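Putative 2OG-Fe(II) oxygenase family protein (Caulobacter crescentus CB15, PDB 3OOX) probably acts as an iron(II)-dependent oxygenase that converts 2-oxoglutarate to ethylene and, in a companion reaction, oxidises L-arginine to guanidine and glutamate semialdehyde. Local coordinates at residues T20-E25 with L146-T151; N118-P121 with A126-H129; G215-I220 with S245-V250; G192-I197 with Q304-I309. All coordinates share one frame; numbering follows the deposited sequence.

Interaction 1: T20-E25 with L146-T151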
loop_
_atom_site.group_PDB
_atom_site.type_symbol
_atom_site.label_atom_id
_atom_site.label_comp_id
_atom_site.label_asym_id
_atom_site.label_seq_id
_atom_site.Cartn_x
_atom_site.Cartn_y
_atom_site.Cartn_z
ATOM N N THR A 20 3.555 -14.015 -20.088
ATOM C CA THR A 20 2.608 -15.080 -19.741
ATOM C C THR A 20 3.006 -15.793 -18.445
ATOM O O THR A 20 2.159 -16.039 -17.575
ATOM C CB THR A 20 2.484 -16.093 -20.909
ATOM O OG1 THR A 20 1.899 -15.406 -22.020
ATOM C CG2 THR A 20 1.585 -17.285 -20.528
ATOM N N ARG A 21 4.281 -16.118 -18.299
ATOM C CA ARG A 21 4.766 -16.697 -17.056
ATOM C C ARG A 21 4.709 -15.720 -15.847
ATOM O O ARG A 21 4.351 -16.120 -14.724
ATOM C CB ARG A 21 6.185 -17.209 -17.276
ATOM C CG ARG A 21 6.912 -17.636 -16.026
ATOM C CD ARG A 21 8.270 -18.173 -16.383
ATOM N NE ARG A 21 9.075 -18.352 -15.177
ATOM C CZ ARG A 21 10.404 -18.366 -15.141
ATOM N NH1 ARG A 21 11.119 -18.252 -16.266
ATOM N NH2 ARG A 21 11.018 -18.494 -13.971
ATOM N N PHE A 22 5.075 -14.457 -16.087
ATOM C CA PHE A 22 4.993 -13.406 -15.085
ATOM C C PHE A 22 3.588 -13.347 -14.483
ATOM O O PHE A 22 3.420 -13.402 -13.263
ATOM C CB PHE A 22 5.375 -12.057 -15.718
ATOM C CG PHE A 22 5.412 -10.891 -14.740
ATOM C CD1 PHE A 22 6.351 -10.854 -13.703
ATOM C CD2 PHE A 22 4.543 -9.823 -14.888
ATOM C CE1 PHE A 22 6.399 -9.792 -12.844
ATOM C CE2 PHE A 22 4.593 -8.768 -14.013
ATOM C CZ PHE A 22 5.531 -8.761 -12.992
ATOM N N ALA A 23 2.584 -13.228 -15.340
ATOM C CA ALA A 23 1.194 -13.147 -14.908
ATOM C C ALA A 23 0.751 -14.411 -14.165
ATOM O O ALA A 23 0.127 -14.323 -13.114
ATOM C CB ALA A 23 0.274 -12.859 -16.103
ATOM N N GLN A 24 1.091 -15.587 -14.665
ATOM C CA GLN A 24 0.759 -16.827 -13.931
ATOM C C GLN A 24 1.399 -16.906 -12.539
ATOM O O GLN A 24 0.719 -17.227 -11.566
ATOM C CB GLN A 24 1.168 -18.068 -14.730
ATOM C CG GLN A 24 0.898 -19.413 -14.017
ATOM C CD GLN A 24 -0.558 -19.620 -13.580
ATOM O OE1 GLN A 24 -1.505 -19.224 -14.269
ATOM N NE2 GLN A 24 -0.734 -20.263 -12.421
ATOM N N GLU A 25 2.705 -16.664 -12.446
ATOM C CA GLU A 25 3.408 -16.782 -11.150
ATOM C C GLU A 25 2.971 -15.713 -10.152
ATOM O O GLU A 25 2.689 -16.022 -8.982
ATOM C CB GLU A 25 4.912 -16.741 -11.342
ATOM C CG GLU A 25 5.457 -17.923 -12.107
ATOM C CD GLU A 25 6.957 -17.954 -12.150
ATOM O OE1 GLU A 25 7.609 -17.128 -11.491
ATOM O OE2 GLU A 25 7.492 -18.843 -12.843
ATOM N N LEU A 146 -0.920 -4.754 -12.221
ATOM C CA LEU A 146 -2.320 -4.934 -12.540
ATOM C C LEU A 146 -2.498 -5.554 -13.926
ATOM O O LEU A 146 -3.449 -6.305 -14.150
ATOM C CB LEU A 146 -3.109 -3.623 -12.400
ATOM C CG LEU A 146 -3.394 -3.280 -10.935
ATOM C CD1 LEU A 146 -3.768 -1.784 -10.854
ATOM C CD2 LEU A 146 -4.481 -4.169 -10.324
ATOM N N GLU A 147 -1.601 -5.229 -14.850
ATOM C CA GLU A 147 -1.629 -5.952 -16.148
ATOM C C GLU A 147 -1.498 -7.466 -15.975
ATOM O O GLU A 147 -2.184 -8.229 -16.642
ATOM C CB GLU A 147 -0.534 -5.459 -17.069
ATOM C CG GLU A 147 -0.672 -4.050 -17.600
ATOM C CD GLU A 147 0.548 -3.665 -18.425
ATOM O OE1 GLU A 147 0.652 -4.117 -19.593
ATOM O OE2 GLU A 147 1.418 -2.938 -17.918
ATOM N N ALA A 148 -0.567 -7.877 -15.116
ATOM C CA ALA A 148 -0.359 -9.271 -14.826
ATOM C C ALA A 148 -1.605 -9.861 -14.166
ATOM O O ALA A 148 -2.064 -10.952 -14.528
ATOM C CB ALA A 148 0.852 -9.444 -13.977
ATOM N N ILE A 149 -2.167 -9.143 -13.200
ATOM C CA ILE A 149 -3.403 -9.584 -12.543
ATOM C C ILE A 149 -4.557 -9.757 -13.553
ATOM O O ILE A 149 -5.278 -10.761 -13.526
ATOM C CB ILE A 149 -3.787 -8.637 -11.377
ATOM C CG1 ILE A 149 -2.746 -8.772 -10.246
ATOM C CG2 ILE A 149 -5.180 -8.945 -10.890
ATOM C CD1 ILE A 149 -2.910 -7.697 -9.174
ATOM N N ALA A 150 -4.718 -8.786 -14.435
ATOM C CA ALA A 150 -5.743 -8.850 -15.509
ATOM C C ALA A 150 -5.580 -10.103 -16.390
ATOM O O ALA A 150 -6.527 -10.870 -16.581
ATOM C CB ALA A 150 -5.694 -7.573 -16.334
ATOM N N THR A 151 -4.354 -10.353 -16.836
ATOM C CA THR A 151 -4.083 -11.542 -17.651
ATOM C C THR A 151 -4.346 -12.833 -16.854
ATOM O O THR A 151 -4.913 -13.798 -17.373
ATOM C CB THR A 151 -2.659 -11.457 -18.206
ATOM O OG1 THR A 151 -2.604 -10.352 -19.120
ATOM C CG2 THR A 151 -2.248 -12.747 -18.899
#
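Ala23 and Ala148 face each other where helix 19-33 crosses helix 127-152, and their CA atoms, 4.2 Å apart, mark the crossing. Both CB atoms are directed at the opposite helix, yet they do not carry the contact alone. Ala23 CB comes down beside the backbone of its partner, 3.4 Å from Ala148 O, and also meets the methyl branch of Thr151, with Ala23 CB to Thr151 CG2 at 3.8 Å. Thr151 turns CG2 toward Ala23 (chi1 -66° for OG1), while OG1 lies beside its backbone N. Phe22 reaches in from the flank. Its CG lies anti to the backbone N (chi1 -176°), and the ring swings across until CD2 and CE2 meet Ala148 CB obliquely, with CE2 to Ala148 CB at 3.8 Å. Ala148 CB thus touches both Ala23 CB and the Phe22 ring, in a contact held by apolar packing without hydrogen bonds across it. On a different side of its helix, Arg21 NE bonds Glu25 OE2 at 2.9 Å. The small side chains let the two axes approach to 8.0 Å while crossing at -83°. Such alanine-lined, nearly perpendicular helix packing here joins helix 19-33, near the N terminus, to the long helix 127-152, which backs the main sheet of the double-stranded beta-helix fold of 2OG-Fe(II) oxygenases.

Interaction 2: N118-P121 with A126-H129. With EDO (1,2-ethanediol), chain L.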
loop_
_atom_site.group_PDB
_atom_site.type_symbol
_atom_site.label_atom_id
_atom_site.label_comp_id
_atom_site.label_asym_id
_atom_site.label_seq_id
_atom_site.Cartn_x
_atom_site.Cartn_y
_atom_site.Cartn_z
ATOM N N ASN A 118 -2.692 18.417 -1.962
ATOM C CA ASN A 118 -1.490 18.134 -1.156
ATOM C C ASN A 118 -0.986 19.397 -0.476
ATOM O O ASN A 118 -1.199 20.512 -0.967
ATOM C CB ASN A 118 -0.378 17.545 -1.996
ATOM C CG ASN A 118 -0.602 16.097 -2.288
ATOM O OD1 ASN A 118 -0.967 15.328 -1.379
ATOM N ND2 ASN A 118 -0.427 15.704 -3.579
ATOM N N VAL A 119 -0.322 19.198 0.647
ATOM C CA VAL A 119 0.500 20.225 1.253
ATOM C C VAL A 119 1.937 19.737 1.149
ATOM O O VAL A 119 2.191 18.561 0.875
ATOM C CB VAL A 119 0.077 20.519 2.722
ATOM C CG1 VAL A 119 -1.351 21.074 2.765
ATOM C CG2 VAL A 119 0.226 19.227 3.627
ATOM N N TRP A 120 2.897 20.652 1.340
ATOM C CA TRP A 120 4.321 20.365 1.158
ATOM C C TRP A 120 5.156 21.086 2.199
ATOM O O TRP A 120 4.821 22.215 2.578
ATOM C CB TRP A 120 4.808 20.761 -0.243
ATOM C CG TRP A 120 4.035 20.163 -1.343
ATOM C CD1 TRP A 120 3.063 20.774 -2.092
ATOM C CD2 TRP A 120 4.092 18.807 -1.794
ATOM N NE1 TRP A 120 2.536 19.892 -3.010
ATOM C CE2 TRP A 120 3.169 18.685 -2.865
ATOM C CE3 TRP A 120 4.882 17.700 -1.458
ATOM C CZ2 TRP A 120 2.978 17.481 -3.550
ATOM C CZ3 TRP A 120 4.693 16.507 -2.168
ATOM C CH2 TRP A 120 3.760 16.424 -3.205
ATOM N N PRO A 121 6.231 20.436 2.681
ATOM C CA PRO A 121 7.065 21.078 3.708
ATOM C C PRO A 121 8.136 21.990 3.114
ATOM O O PRO A 121 9.109 21.509 2.576
ATOM C CB PRO A 121 7.716 19.888 4.422
ATOM C CG PRO A 121 7.784 18.822 3.388
ATOM C CD PRO A 121 6.675 19.060 2.386
ATOM N N ALA A 126 13.763 19.773 -1.523
ATOM C CA ALA A 126 13.694 18.705 -2.528
ATOM C C ALA A 126 12.528 17.728 -2.306
ATOM O O ALA A 126 12.283 16.874 -3.136
ATOM C CB ALA A 126 15.007 17.941 -2.567
ATOM N N PHE A 127 11.794 17.895 -1.221
ATOM C CA PHE A 127 10.744 16.909 -0.840
ATOM C C PHE A 127 9.664 16.776 -1.917
ATOM O O PHE A 127 9.362 15.656 -2.341
ATOM C CB PHE A 127 10.132 17.339 0.489
ATOM C CG PHE A 127 9.116 16.399 1.078
ATOM C CD1 PHE A 127 7.833 16.367 0.582
ATOM C CD2 PHE A 127 9.418 15.659 2.210
ATOM C CE1 PHE A 127 6.846 15.552 1.189
ATOM C CE2 PHE A 127 8.440 14.846 2.813
ATOM C CZ PHE A 127 7.179 14.797 2.301
ATOM N N LYS A 128 9.072 17.892 -2.365
ATOM C CA LYS A 128 7.980 17.802 -3.337
ATOM C C LYS A 128 8.446 17.021 -4.562
ATOM O O LYS A 128 7.779 16.094 -5.011
ATOM C CB LYS A 128 7.397 19.162 -3.742
ATOM C CG LYS A 128 6.296 19.068 -4.815
ATOM C CD LYS A 128 5.618 20.396 -5.091
ATOM C CE LYS A 128 4.676 20.290 -6.290
ATOM N NZ LYS A 128 3.921 21.543 -6.575
ATOM N N HIS A 129 9.610 17.387 -5.102
ATOM C CA HIS A 129 10.107 16.692 -6.283
ATOM C C HIS A 129 10.411 15.195 -6.037
ATOM O O HIS A 129 9.944 14.317 -6.800
ATOM C CB HIS A 129 11.340 17.432 -6.844
ATOM C CG HIS A 129 12.053 16.684 -7.930
ATOM N ND1 HIS A 129 13.022 15.739 -7.665
ATOM C CD2 HIS A 129 11.924 16.725 -9.278
ATOM C CE1 HIS A 129 13.474 15.244 -8.806
ATOM N NE2 HIS A 129 12.817 15.817 -9.798
HETATM C C1 EDO L . 8.497 22.626 -1.663
HETATM O O1 EDO L . 7.104 22.914 -1.837
HETATM C C2 EDO L . 8.689 21.758 -0.439
HETATM O O2 EDO L . 9.124 20.444 -0.809
#
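One face of the Trp120 indole is covered by the aliphatic chain of Lys128, and the opposite face by Asn118 CB, which lies toward the rim. Lys128 CG stands almost straight above the six-membered ring, 3.6 Å from its centroid and 7° off the normal, in a CH-pi contact. The lysine chain, extended from the backbone onward, crosses the indole at about a right angle, and its CD and CE run on over the pyrrole side toward NE1. At the indole edge, in plane, Trp120 CE3 meets Phe127 CD1 at 3.8 Å. The Phe127 ring in turn takes Pro121 on one of its faces in a second CH-pi contact, with Pro121 CG 3.6 Å from the Phe127 ring centroid; Trp99 of strand 97-101 packs edge-to-face with the same phenyl. The contact thus lies at the N-terminal end of helix 127-152, the long helix that packs against the main sheet of the double-stranded beta-helix fold, where the loop after strand 97-101 turns back and lays Trp120 and Pro121 along the first helical turn. Phe127 CG is anti to its backbone N (chi1 -176°), which turns the ring inward toward helix 45-59, while Lys128 stays near the surface. Replacing Trp120 by an alanine would probably leave the methylenes of Lys128 without their platform, free to turn, and open a gap at the Phe127 edge. The backbone Lys128 N, in the first helical turn, donates to O2 of a 1,2-ethanediol at 3.0 Å; the diol, probably from the crystallisation liquor, is also hydrogen-bonded to Ile124 O.

Interaction 3: G215-I220 with S245-V250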
loop_
_atom_site.group_PDB
_atom_site.type_symbol
_atom_site.label_atom_id
_atom_site.label_comp_id
_atom_site.label_asym_id
_atom_site.label_seq_id
_atom_site.Cartn_x
_atom_site.Cartn_y
_atom_site.Cartn_z
ATOM N N GLY A 215 -4.752 -19.933 9.969
ATOM C CA GLY A 215 -4.478 -19.111 11.157
ATOM C C GLY A 215 -3.025 -19.025 11.629
ATOM O O GLY A 215 -2.748 -18.443 12.687
ATOM N N GLN A 216 -2.098 -19.573 10.841
ATOM C CA GLN A 216 -0.662 -19.410 11.117
ATOM C C GLN A 216 -0.167 -18.115 10.480
ATOM O O GLN A 216 -0.595 -17.764 9.383
ATOM C CB GLN A 216 0.120 -20.589 10.569
ATOM C CG GLN A 216 -0.181 -21.870 11.296
ATOM C CD GLN A 216 0.855 -22.913 11.026
ATOM O OE1 GLN A 216 1.924 -22.902 11.632
ATOM N NE2 GLN A 216 0.560 -23.809 10.088
ATOM N N TRP A 217 0.729 -17.424 11.182
ATOM C CA TRP A 217 1.397 -16.241 10.664
ATOM C C TRP A 217 2.634 -16.672 9.870
ATOM O O TRP A 217 3.523 -17.374 10.388
ATOM C CB TRP A 217 1.792 -15.291 11.781
ATOM C CG TRP A 217 0.623 -14.651 12.437
ATOM C CD1 TRP A 217 -0.002 -15.043 13.592
ATOM C CD2 TRP A 217 -0.124 -13.547 11.925
ATOM N NE1 TRP A 217 -1.066 -14.211 13.854
ATOM C CE2 TRP A 217 -1.159 -13.272 12.853
ATOM C CE3 TRP A 217 0.015 -12.725 10.800
ATOM C CZ2 TRP A 217 -2.080 -12.232 12.663
ATOM C CZ3 TRP A 217 -0.911 -11.691 10.606
ATOM C CH2 TRP A 217 -1.934 -11.447 11.544
ATOM N N LEU A 218 2.669 -16.251 8.613
ATOM C CA LEU A 218 3.762 -16.574 7.699
ATOM C C LEU A 218 4.647 -15.366 7.484
ATOM O O LEU A 218 4.140 -14.313 7.091
ATOM C CB LEU A 218 3.198 -17.016 6.359
ATOM C CG LEU A 218 2.159 -18.133 6.355
ATOM C CD1 LEU A 218 1.772 -18.427 4.907
ATOM C CD2 LEU A 218 2.626 -19.379 7.069
ATOM N N PRO A 219 5.984 -15.506 7.672
ATOM C CA PRO A 219 6.870 -14.381 7.431
ATOM C C PRO A 219 6.989 -14.036 5.942
ATOM O O PRO A 219 7.078 -14.944 5.104
ATOM C CB PRO A 219 8.227 -14.864 7.980
ATOM C CG PRO A 219 8.147 -16.283 7.974
ATOM C CD PRO A 219 6.718 -16.688 8.149
ATOM N N ILE A 220 6.954 -12.741 5.633
ATOM C CA ILE A 220 7.266 -12.242 4.301
ATOM C C ILE A 220 8.518 -11.412 4.489
ATOM O O ILE A 220 8.486 -10.281 4.970
ATOM C CB ILE A 220 6.123 -11.424 3.658
ATOM C CG1 ILE A 220 4.841 -12.264 3.602
ATOM C CG2 ILE A 220 6.527 -10.990 2.249
ATOM C CD1 ILE A 220 3.666 -11.516 3.036
ATOM N N SER A 245 -8.152 -10.334 -0.072
ATOM C CA SER A 245 -7.503 -9.267 0.674
ATOM C C SER A 245 -7.225 -9.832 2.056
ATOM O O SER A 245 -8.147 -10.118 2.828
ATOM C CB SER A 245 -8.400 -8.065 0.769
ATOM O OG SER A 245 -7.782 -7.077 1.542
ATOM N N THR A 246 -5.958 -10.066 2.350
ATOM C CA THR A 246 -5.604 -10.820 3.539
ATOM C C THR A 246 -5.069 -9.939 4.675
ATOM O O THR A 246 -4.623 -8.794 4.479
ATOM C CB THR A 246 -4.633 -11.950 3.157
ATOM O OG1 THR A 246 -3.481 -11.398 2.540
ATOM C CG2 THR A 246 -5.332 -12.867 2.165
ATOM N N VAL A 247 -5.127 -10.508 5.872
ATOM C CA VAL A 247 -4.743 -9.849 7.100
ATOM C C VAL A 247 -3.245 -9.998 7.285
ATOM O O VAL A 247 -2.667 -11.085 7.062
ATOM C CB VAL A 247 -5.513 -10.470 8.286
ATOM C CG1 VAL A 247 -4.961 -9.965 9.617
ATOM C CG2 VAL A 247 -7.002 -10.149 8.145
ATOM N N HIS A 248 -2.606 -8.886 7.624
ATOM C CA HIS A 248 -1.177 -8.880 7.852
ATOM C C HIS A 248 -0.787 -8.002 9.034
ATOM O O HIS A 248 -1.575 -7.202 9.521
ATOM C CB HIS A 248 -0.449 -8.444 6.565
ATOM C CG HIS A 248 -0.953 -7.187 5.942
ATOM N ND1 HIS A 248 -2.098 -7.134 5.167
ATOM C CD2 HIS A 248 -0.421 -5.947 5.902
ATOM C CE1 HIS A 248 -2.267 -5.902 4.720
ATOM N NE2 HIS A 248 -1.249 -5.169 5.123
ATOM N N ARG A 249 0.442 -8.161 9.500
ATOM C CA ARG A 249 0.943 -7.433 10.645
ATOM C C ARG A 249 2.427 -7.267 10.492
ATOM O O ARG A 249 3.035 -7.920 9.664
ATOM C CB ARG A 249 0.657 -8.187 11.943
ATOM C CG ARG A 249 1.458 -9.473 12.122
ATOM C CD ARG A 249 1.073 -10.169 13.405
ATOM N NE ARG A 249 1.914 -11.341 13.635
ATOM C CZ ARG A 249 1.907 -12.068 14.748
ATOM N NH1 ARG A 249 1.068 -11.766 15.737
ATOM N NH2 ARG A 249 2.727 -13.108 14.861
ATOM N N VAL A 250 2.999 -6.417 11.330
ATOM C CA VAL A 250 4.426 -6.285 11.451
ATOM C C VAL A 250 4.819 -6.524 12.892
ATOM O O VAL A 250 4.326 -5.834 13.803
ATOM C CB VAL A 250 4.896 -4.898 11.020
ATOM C CG1 VAL A 250 6.401 -4.820 11.162
ATOM C CG2 VAL A 250 4.456 -4.612 9.571
#
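A cation-pi stack between Trp217 and Arg249 joins two strands of the four-stranded sheet, 217-219 at its border and 248-250 farther in. This sheet belongs to the double-stranded beta-helix core of the 2OG-Fe(II) oxygenases, and strand 208-211 runs between the two, so the side chains reach over an intervening strand. The guanidinium lies flat on the indole, the planes only 9° apart. Arg249 CZ is 3.6 Å from the centroid of the five-membered ring, nearly on its normal, and the chain leads there across the six-membered ring, whose centroid Arg249 CD overlies at 3.5 Å. Arg249 CG sits between its backbone N and carbonyl carbon (chi1 69°), and from there the chain runs extended to NE, parallel enough to the indole for methylenes and guanidinium alike to rest on one face. Arg249 NH2 also forms a salt bridge with Glu209 of strand 208-211, so the group has a second partner. At the far end of the ring Trp217 CH2 touches Val247 CG1 at 3.9 Å, and the edge faces His248 CA. With a serine in place of Trp217 the guanidinium loses its stacking partner and is likely to tilt more freely about its bond to Glu209. The His248 side chain points the other way, toward His191 and Asp193, a set consistent with the HxD...H iron-binding motif of this family. Its ND1 donates to Thr246 O at 3.1 Å, within the imidazole plane but tilted from the carbonyl plane.

Interaction 4: G192-I197 with Q304-I309. With EDO (1,2-ethanediol), chain G.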
loop_
_atom_site.group_PDB
_atom_site.type_symbol
_atom_site.label_atom_id
_atom_site.label_comp_id
_atom_site.label_asym_id
_atom_site.label_seq_id
_atom_site.Cartn_x
_atom_site.Cartn_y
_atom_site.Cartn_z
ATOM N N GLY A 192 -6.240 -5.507 7.332
ATOM C CA GLY A 192 -6.265 -5.660 5.881
ATOM C C GLY A 192 -6.317 -4.263 5.261
ATOM O O GLY A 192 -6.590 -3.259 5.952
ATOM N N ASP A 193 -6.049 -4.185 3.969
ATOM C CA ASP A 193 -6.087 -2.930 3.252
ATOM C C ASP A 193 -7.387 -2.827 2.464
ATOM O O ASP A 193 -7.882 -3.843 1.961
ATOM C CB ASP A 193 -4.917 -2.886 2.251
ATOM C CG ASP A 193 -3.574 -2.600 2.904
ATOM O OD1 ASP A 193 -3.554 -2.244 4.110
ATOM O OD2 ASP A 193 -2.543 -2.732 2.201
ATOM N N ILE A 194 -7.903 -1.604 2.360
ATOM C CA ILE A 194 -9.220 -1.352 1.755
ATOM C C ILE A 194 -9.184 -1.016 0.280
ATOM O O ILE A 194 -10.255 -1.004 -0.374
ATOM C CB ILE A 194 -10.042 -0.344 2.556
ATOM C CG1 ILE A 194 -9.461 1.045 2.495
ATOM C CG2 ILE A 194 -10.186 -0.794 4.013
ATOM C CD1 ILE A 194 -10.285 2.057 3.340
ATOM N N ASN A 195 -7.987 -0.843 -0.276
ATOM C CA ASN A 195 -7.774 -0.263 -1.593
ATOM C C ASN A 195 -7.653 -1.343 -2.666
ATOM O O ASN A 195 -8.201 -2.431 -2.518
ATOM C CB ASN A 195 -6.580 0.712 -1.529
ATOM C CG ASN A 195 -5.328 0.087 -0.914
ATOM O OD1 ASN A 195 -5.300 -0.170 0.307
ATOM N ND2 ASN A 195 -4.274 -0.136 -1.738
ATOM N N THR A 196 -6.979 -1.059 -3.764
ATOM C CA THR A 196 -6.894 -2.002 -4.886
ATOM C C THR A 196 -5.701 -2.949 -4.734
ATOM O O THR A 196 -5.880 -4.155 -4.542
ATOM C CB THR A 196 -6.876 -1.231 -6.209
ATOM O OG1 THR A 196 -8.076 -0.432 -6.282
ATOM C CG2 THR A 196 -6.718 -2.181 -7.449
ATOM N N ILE A 197 -4.498 -2.398 -4.803
ATOM C CA ILE A 197 -3.296 -3.100 -4.366
ATOM C C ILE A 197 -2.398 -2.133 -3.609
ATOM O O ILE A 197 -2.454 -0.925 -3.827
ATOM C CB ILE A 197 -2.474 -3.731 -5.516
ATOM C CG1 ILE A 197 -2.121 -2.690 -6.593
ATOM C CG2 ILE A 197 -3.266 -4.907 -6.139
ATOM C CD1 ILE A 197 -1.125 -3.236 -7.676
ATOM N N GLN A 304 -17.697 3.811 2.779
ATOM C CA GLN A 304 -18.326 2.746 3.578
ATOM C C GLN A 304 -17.282 2.038 4.456
ATOM O O GLN A 304 -17.502 1.860 5.650
ATOM C CB GLN A 304 -19.051 1.742 2.667
ATOM C CG GLN A 304 -19.672 0.547 3.423
ATOM C CD GLN A 304 -20.059 -0.595 2.514
ATOM O OE1 GLN A 304 -20.621 -0.382 1.442
ATOM N NE2 GLN A 304 -19.788 -1.829 2.958
ATOM N N ARG A 305 -16.141 1.639 3.892
ATOM C CA ARG A 305 -15.137 0.914 4.686
ATOM C C ARG A 305 -14.573 1.782 5.811
ATOM O O ARG A 305 -14.265 1.256 6.899
ATOM C CB ARG A 305 -13.989 0.366 3.823
ATOM C CG ARG A 305 -14.371 -0.758 2.851
ATOM C CD ARG A 305 -14.681 -2.130 3.528
ATOM N NE ARG A 305 -13.539 -2.790 4.167
ATOM C CZ ARG A 305 -13.538 -3.204 5.434
ATOM N NH1 ARG A 305 -14.610 -3.019 6.191
ATOM N NH2 ARG A 305 -12.477 -3.810 5.948
ATOM N N LEU A 306 -14.429 3.079 5.558
ATOM C CA LEU A 306 -13.920 3.996 6.562
ATOM C C LEU A 306 -14.955 4.130 7.684
ATOM O O LEU A 306 -14.574 4.203 8.856
ATOM C CB LEU A 306 -13.547 5.356 5.955
ATOM C CG LEU A 306 -12.298 5.326 5.040
ATOM C CD1 LEU A 306 -12.122 6.671 4.367
ATOM C CD2 LEU A 306 -11.028 4.914 5.825
ATOM N N ARG A 307 -16.245 4.138 7.333
ATOM C CA ARG A 307 -17.314 4.180 8.350
ATOM C C ARG A 307 -17.305 2.920 9.226
ATOM O O ARG A 307 -17.560 3.001 10.440
ATOM C CB ARG A 307 -18.702 4.334 7.701
ATOM C CG ARG A 307 -19.035 5.744 7.223
ATOM C CD ARG A 307 -20.530 5.912 6.898
ATOM N NE ARG A 307 -21.058 4.893 5.979
ATOM C CZ ARG A 307 -21.084 4.981 4.642
ATOM N NH1 ARG A 307 -20.579 6.039 4.002
ATOM N NH2 ARG A 307 -21.608 3.984 3.928
ATOM N N GLU A 308 -17.027 1.773 8.604
ATOM C CA GLU A 308 -17.021 0.460 9.275
ATOM C C GLU A 308 -15.775 0.244 10.136
ATOM O O GLU A 308 -15.865 -0.317 11.237
ATOM C CB GLU A 308 -17.111 -0.670 8.248
ATOM C CG GLU A 308 -18.426 -0.729 7.485
ATOM C CD GLU A 308 -18.411 -1.707 6.313
ATOM O OE1 GLU A 308 -17.319 -2.179 5.921
ATOM O OE2 GLU A 308 -19.498 -2.001 5.771
ATOM N N ILE A 309 -14.619 0.653 9.610
ATOM C CA ILE A 309 -13.370 0.716 10.382
ATOM C C ILE A 309 -13.557 1.550 11.654
ATOM O O ILE A 309 -13.131 1.139 12.740
ATOM C CB ILE A 309 -12.213 1.342 9.555
HETATM C C1 EDO G . -23.798 -2.905 -0.915
HETATM O O1 EDO G . -23.264 -3.024 -2.240
HETATM C C2 EDO G . -22.764 -3.338 0.118
HETATM O O2 EDO G . -21.596 -2.508 0.062
#
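Ile194 carries CG1 between its backbone N and carbonyl carbon (chi1 68°), a torsion that sends the extended CD1 arm and the CG2 branch together onto helix 298-309. CD1 meets the end of Leu306, which it crosses at about a right angle, with Ile194 CD1 to Leu306 CD2 at 3.9 Å. CG2 lies alongside Arg305, near its CB and 3.9 Å from Arg305 NE. The arginine, in the one of its two modelled conformers described here, bends at chi2 (-72°) and again at chi3 (-67°), folding back past the isoleucine. Its guanidinium is thereby brought edge-on to Glu308: Arg305 NH1 forms a salt bridge with Glu308 OE1 at 2.8 Å, nearly in line with the C-O bond. The other carboxylate oxygen, Glu308 OE2, accepts from Gln304 NE2 at 2.8 Å, so two side chains of the preceding turn grip one glutamate. Arg305 NE also forms a salt bridge with Asp233 at the start of helix 233-238. This surface contact sets the C-terminal helix 298-309 against the loop joining strands 188-191 and 197-201, beside helix 233-238; the loop ends in a classic beta bulge, Thr196 and Ile197 opposite Leu269 of strand 262-269.

From the N terminus, interaction 1 closes the first long loop, bringing helix 19-33 onto the C-terminal part of helix 127-152. Interaction 2 is nested inside that loop and fastens the approach to the same helix near its start, its centre 34 Å from that of interaction 1. Interaction 4 opens at 192-197 and closes only at the C-terminal helix, enclosing interaction 3, which links two strands of the smaller sheet. Interactions 1 and 4 are in series but touch: Leu146 and Ile149 pack on Ile197. Interactions 3 and 4 meet where Ser245 and His248 approach Asp193, so the C-terminal helix, both sheets and helix 127-152 are joined through 192-197.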